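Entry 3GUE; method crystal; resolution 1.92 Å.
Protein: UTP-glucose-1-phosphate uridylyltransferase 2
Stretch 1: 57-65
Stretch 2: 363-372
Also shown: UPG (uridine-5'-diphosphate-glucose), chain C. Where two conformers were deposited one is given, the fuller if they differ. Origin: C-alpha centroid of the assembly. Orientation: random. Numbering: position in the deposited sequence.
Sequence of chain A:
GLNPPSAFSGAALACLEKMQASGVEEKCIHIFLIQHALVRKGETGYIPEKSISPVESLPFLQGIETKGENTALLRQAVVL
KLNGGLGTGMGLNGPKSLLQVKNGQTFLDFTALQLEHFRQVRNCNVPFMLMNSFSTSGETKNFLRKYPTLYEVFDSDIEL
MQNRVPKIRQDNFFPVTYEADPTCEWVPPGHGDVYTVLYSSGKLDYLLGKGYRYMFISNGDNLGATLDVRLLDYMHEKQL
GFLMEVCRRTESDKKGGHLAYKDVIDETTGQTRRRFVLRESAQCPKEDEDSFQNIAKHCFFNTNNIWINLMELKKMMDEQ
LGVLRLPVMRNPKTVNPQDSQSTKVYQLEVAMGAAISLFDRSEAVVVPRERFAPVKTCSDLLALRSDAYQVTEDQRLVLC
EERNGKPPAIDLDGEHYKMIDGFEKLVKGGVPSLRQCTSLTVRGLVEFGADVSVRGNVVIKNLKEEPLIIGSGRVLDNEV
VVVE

Stretch 1, residues 57-65: SLPFLQGIE
Stretch 2 363-372: EAVVVPRERF

The contact between residues 57-65 and 363-372 of this uridylyltransferase illustrates how a short loop can borrow the edge of a strand for a single beta bridge and then turn at once into a helix whose apolar side chains cover the same strand. The two segments run in the same direction in register: the CA atoms of Pro59 and Val365 lie 5.3 Å apart, those of Phe60 and Val366 4.7 Å, and those of Leu61 and Val367 5.6 Å.

The incoming segment is extended through Leu58 (phi/psi -151/155), Pro59 (-67/144) and Phe60 (-101/150), while Ala364 (-119/140), Val365 (-129/139) and Val366 (-79/124) present a beta backbone. Two hydrogen bonds make the bridge. Val366 N donates to Pro59 O at 2.8 Å, nearly straight at 165°, and Leu61 N donates to Val366 O at 3.1 Å and 153°. Val366 thus uses both its amide and its carbonyl, gripping the residues before and after Phe60. Pro59 O is also approached by Val365 CA at 3.5 Å, a CA-H...O contact.

Phe60 occupies the N-cap position, and at Leu61 the backbone switches to helical angles (-58/-41). Ile64 N returns to Phe60 O at 3.3 Å and Glu65 N to Leu61 O at 3.1 Å; Glu65 then leaves helical conformation at -90/154. The amide of Leu61 therefore serves the bridge while its carbonyl serves the helix.

Side chains fill in around this backbone core. Although the CA-to-CB bond of Phe60 points away, its m rotamer (chi1 -86°, chi2 -114°) lays a ring face over Val366, in the t rotamer: Val366 CB sits 3.9 Å from the centroid of the Phe60 ring, only 2° off the normal, a CH-pi contact. Leu58 (m, t) points toward the strand and brings its CB to 3.8 Å from Val366 CG2.

Leu61 (t, p), buried and pointing toward the second stretch, reaches furthest along it. Its CD1 lies 4.0 Å from Val367 CG1, and its CD2 lies 3.7 Å from Pro368 CD and 3.3 Å from Arg371 NH2, over one face of the guanidinium. After Pro368 the chain folds into a 3-10 segment, Arg371 N hydrogen-bonded to Pro368 O at 3.1 Å; the Arg371 side chain is m, t, t. One helical turn on from Phe60, Ile64 (chi1 54°, chi2 149°) sets CD1 3.4 Å from CG1 of Val365, whose rotamer is t.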

# COMPACT_ATOMS: atom_id res chain seq x y z
N SER A 57 -15.75 -7.92 16.11
CA SER A 57 -16.88 -7.44 15.34
C SER A 57 -16.62 -6.02 14.88
O SER A 57 -15.82 -5.30 15.51
CB SER A 57 -18.18 -7.56 16.15
OG SER A 57 -18.24 -6.63 17.20
N LEU A 58 -17.24 -5.66 13.74
CA LEU A 58 -17.25 -4.29 13.19
C LEU A 58 -18.52 -3.98 12.36
O LEU A 58 -19.13 -4.88 11.80
CB LEU A 58 -16.02 -4.05 12.30
CG LEU A 58 -14.61 -3.86 12.85
CD1 LEU A 58 -13.61 -3.83 11.68
CD2 LEU A 58 -14.49 -2.59 13.70
N PRO A 59 -18.88 -2.69 12.24
CA PRO A 59 -20.02 -2.31 11.42
C PRO A 59 -19.72 -2.57 9.96
O PRO A 59 -18.59 -2.41 9.52
CB PRO A 59 -20.13 -0.79 11.61
CG PRO A 59 -19.35 -0.50 12.84
CD PRO A 59 -18.25 -1.51 12.86
N PHE A 60 -20.75 -3.00 9.23
CA PHE A 60 -20.67 -3.28 7.82
C PHE A 60 -21.25 -2.11 7.08
O PHE A 60 -22.16 -1.45 7.58
CB PHE A 60 -21.45 -4.58 7.51
CG PHE A 60 -20.63 -5.84 7.71
CD1 PHE A 60 -20.30 -6.65 6.62
CD2 PHE A 60 -20.16 -6.19 8.97
CE1 PHE A 60 -19.52 -7.79 6.80
CE2 PHE A 60 -19.38 -7.32 9.16
CZ PHE A 60 -19.06 -8.13 8.07
N LEU A 61 -20.74 -1.87 5.87
CA LEU A 61 -21.18 -0.76 5.02
C LEU A 61 -22.67 -0.74 4.66
O LEU A 61 -23.31 0.33 4.66
CB LEU A 61 -20.34 -0.78 3.74
CG LEU A 61 -20.21 0.43 2.86
CD1 LEU A 61 -19.30 1.45 3.48
CD2 LEU A 61 -19.62 -0.09 1.56
N GLN A 62 -23.24 -1.92 4.39
CA GLN A 62 -24.67 -2.06 4.06
C GLN A 62 -25.55 -1.54 5.19
O GLN A 62 -26.52 -0.80 4.94
CB GLN A 62 -25.05 -3.51 3.73
CG GLN A 62 -26.25 -3.61 2.78
CD GLN A 62 -26.59 -5.04 2.39
N GLY A 63 -25.23 -1.94 6.42
CA GLY A 63 -25.86 -1.38 7.60
C GLY A 63 -25.82 0.14 7.56
O GLY A 63 -26.85 0.78 7.39
N ILE A 64 -24.61 0.71 7.63
CA ILE A 64 -24.42 2.12 8.01
C ILE A 64 -24.78 3.18 6.96
O ILE A 64 -24.93 4.36 7.29
CB ILE A 64 -22.98 2.38 8.53
CG1 ILE A 64 -21.92 1.91 7.52
CG2 ILE A 64 -22.77 1.72 9.90
CD1 ILE A 64 -20.62 2.73 7.54
N GLU A 65 -24.89 2.75 5.69
CA GLU A 65 -25.20 3.67 4.58
C GLU A 65 -26.71 3.82 4.31
O GLU A 65 -27.49 2.93 4.61
CB GLU A 65 -24.47 3.23 3.30
CG GLU A 65 -22.97 3.54 3.32
CD GLU A 65 -22.28 3.27 1.99
OE1 GLU A 65 -22.88 2.63 1.10
OE2 GLU A 65 -21.12 3.71 1.84
N GLU A 363 -13.17 5.55 13.14
CA GLU A 363 -13.92 4.31 13.00
C GLU A 363 -13.32 3.46 11.89
O GLU A 363 -12.66 3.98 10.97
CB GLU A 363 -15.38 4.62 12.67
CG GLU A 363 -16.25 5.07 13.88
CD GLU A 363 -17.75 4.98 13.63
OE1 GLU A 363 -18.15 4.40 12.62
OE2 GLU A 363 -18.54 5.47 14.47
N ALA A 364 -13.54 2.15 11.99
CA ALA A 364 -13.27 1.24 10.90
C ALA A 364 -14.59 0.57 10.50
O ALA A 364 -15.41 0.21 11.36
CB ALA A 364 -12.26 0.21 11.33
N VAL A 365 -14.80 0.40 9.19
CA VAL A 365 -16.03 -0.25 8.66
C VAL A 365 -15.68 -1.36 7.69
O VAL A 365 -14.77 -1.19 6.85
CB VAL A 365 -16.90 0.80 7.91
CG1 VAL A 365 -18.28 0.20 7.44
CG2 VAL A 365 -17.08 2.04 8.74
N VAL A 366 -16.39 -2.49 7.74
CA VAL A 366 -16.13 -3.57 6.78
C VAL A 366 -16.76 -3.30 5.41
O VAL A 366 -17.97 -3.07 5.31
CB VAL A 366 -16.54 -4.99 7.29
CG1 VAL A 366 -15.96 -6.04 6.35
CG2 VAL A 366 -16.05 -5.22 8.70
N VAL A 367 -15.94 -3.31 4.36
CA VAL A 367 -16.42 -2.99 3.01
C VAL A 367 -16.32 -4.26 2.16
O VAL A 367 -15.57 -5.20 2.52
CB VAL A 367 -15.70 -1.74 2.36
CG1 VAL A 367 -15.85 -0.50 3.26
CG2 VAL A 367 -14.20 -2.02 2.00
N PRO A 368 -17.12 -4.35 1.08
CA PRO A 368 -17.01 -5.50 0.21
C PRO A 368 -15.59 -5.63 -0.43
O PRO A 368 -14.92 -4.63 -0.69
CB PRO A 368 -18.06 -5.25 -0.87
CG PRO A 368 -18.99 -4.23 -0.27
CD PRO A 368 -18.16 -3.40 0.62
N ARG A 369 -15.16 -6.86 -0.65
CA ARG A 369 -13.88 -7.11 -1.30
C ARG A 369 -13.73 -6.38 -2.63
O ARG A 369 -12.62 -6.19 -3.07
CB ARG A 369 -13.65 -8.62 -1.51
CG ARG A 369 -12.23 -8.97 -1.92
CD ARG A 369 -11.44 -9.53 -0.75
NE ARG A 369 -10.01 -9.60 -1.02
CZ ARG A 369 -9.07 -9.46 -0.08
NH1 ARG A 369 -9.42 -9.19 1.17
NH2 ARG A 369 -7.78 -9.52 -0.38
N GLU A 370 -14.81 -5.95 -3.29
CA GLU A 370 -14.59 -5.35 -4.62
C GLU A 370 -13.92 -3.97 -4.55
O GLU A 370 -13.52 -3.40 -5.57
CB GLU A 370 -15.85 -5.42 -5.51
CG GLU A 370 -16.51 -6.83 -5.59
CD GLU A 370 -15.70 -7.87 -6.37
OE1 GLU A 370 -15.59 -7.70 -7.60
OE2 GLU A 370 -15.21 -8.87 -5.76
N ARG A 371 -13.71 -3.46 -3.33
CA ARG A 371 -12.96 -2.21 -3.14
C ARG A 371 -11.46 -2.37 -2.86
O ARG A 371 -10.78 -1.39 -2.54
CB ARG A 371 -13.58 -1.37 -2.03
CG ARG A 371 -15.01 -0.98 -2.31
CD ARG A 371 -15.49 0.08 -1.38
NE ARG A 371 -16.89 0.35 -1.65
CZ ARG A 371 -17.65 1.21 -0.97
NH1 ARG A 371 -17.14 1.89 0.05
NH2 ARG A 371 -18.92 1.36 -1.31
N PHE A 372 -10.97 -3.60 -2.96
CA PHE A 372 -9.62 -3.94 -2.52
C PHE A 372 -9.05 -5.07 -3.43
O PHE A 372 -9.46 -6.21 -3.30
CB PHE A 372 -9.66 -4.36 -1.02
CG PHE A 372 -8.31 -4.70 -0.42
CD1 PHE A 372 -7.27 -3.77 -0.40
CD2 PHE A 372 -8.10 -5.94 0.19
CE1 PHE A 372 -6.04 -4.09 0.17
CE2 PHE A 372 -6.87 -6.26 0.77
CZ PHE A 372 -5.84 -5.33 0.77
N1 UPG C . 4.08 4.43 -0.33
C2 UPG C . 4.33 5.81 -0.32
N3 UPG C . 5.36 6.27 0.48
C4 UPG C . 6.13 5.44 1.27
C5 UPG C . 5.87 4.06 1.28
C6 UPG C . 4.85 3.54 0.50
O2 UPG C . 3.72 6.64 -1.01
O4 UPG C . 7.03 5.95 1.94
C1C UPG C . 2.97 3.88 -1.18
C2C UPG C . 3.22 2.67 -2.08
O2C UPG C . 3.84 3.06 -3.31
C3C UPG C . 1.77 2.22 -2.32
C4C UPG C . 1.13 2.46 -0.96
O4C UPG C . 1.96 3.44 -0.26
O3C UPG C . 1.16 3.11 -3.25
C5C UPG C . 1.12 1.16 -0.09
O5C UPG C . 2.39 0.72 0.31
PA UPG C . 2.77 -0.84 0.31
O1A UPG C . 2.31 -1.35 -1.02
O2A UPG C . 4.16 -1.07 0.73
O3A UPG C . 1.73 -1.44 1.44
PB UPG C . 1.99 -1.58 3.04
O1B UPG C . 2.44 -0.27 3.55
O2B UPG C . 2.79 -2.81 3.35
O3B UPG C . 0.50 -1.95 3.49
C1' UPG C . -0.56 -0.95 3.33
C2' UPG C . -1.16 -0.63 4.69
C3' UPG C . -1.67 -1.94 5.28
C4' UPG C . -2.75 -2.52 4.35
C5' UPG C . -2.18 -2.72 2.92
C6' UPG C . -3.29 -2.99 1.94
O2' UPG C . -0.18 -0.06 5.57
O3' UPG C . -2.14 -1.71 6.60
O4' UPG C . -3.24 -3.75 4.86
O5' UPG C . -1.51 -1.54 2.42
O6' UPG C . -2.74 -3.54 0.74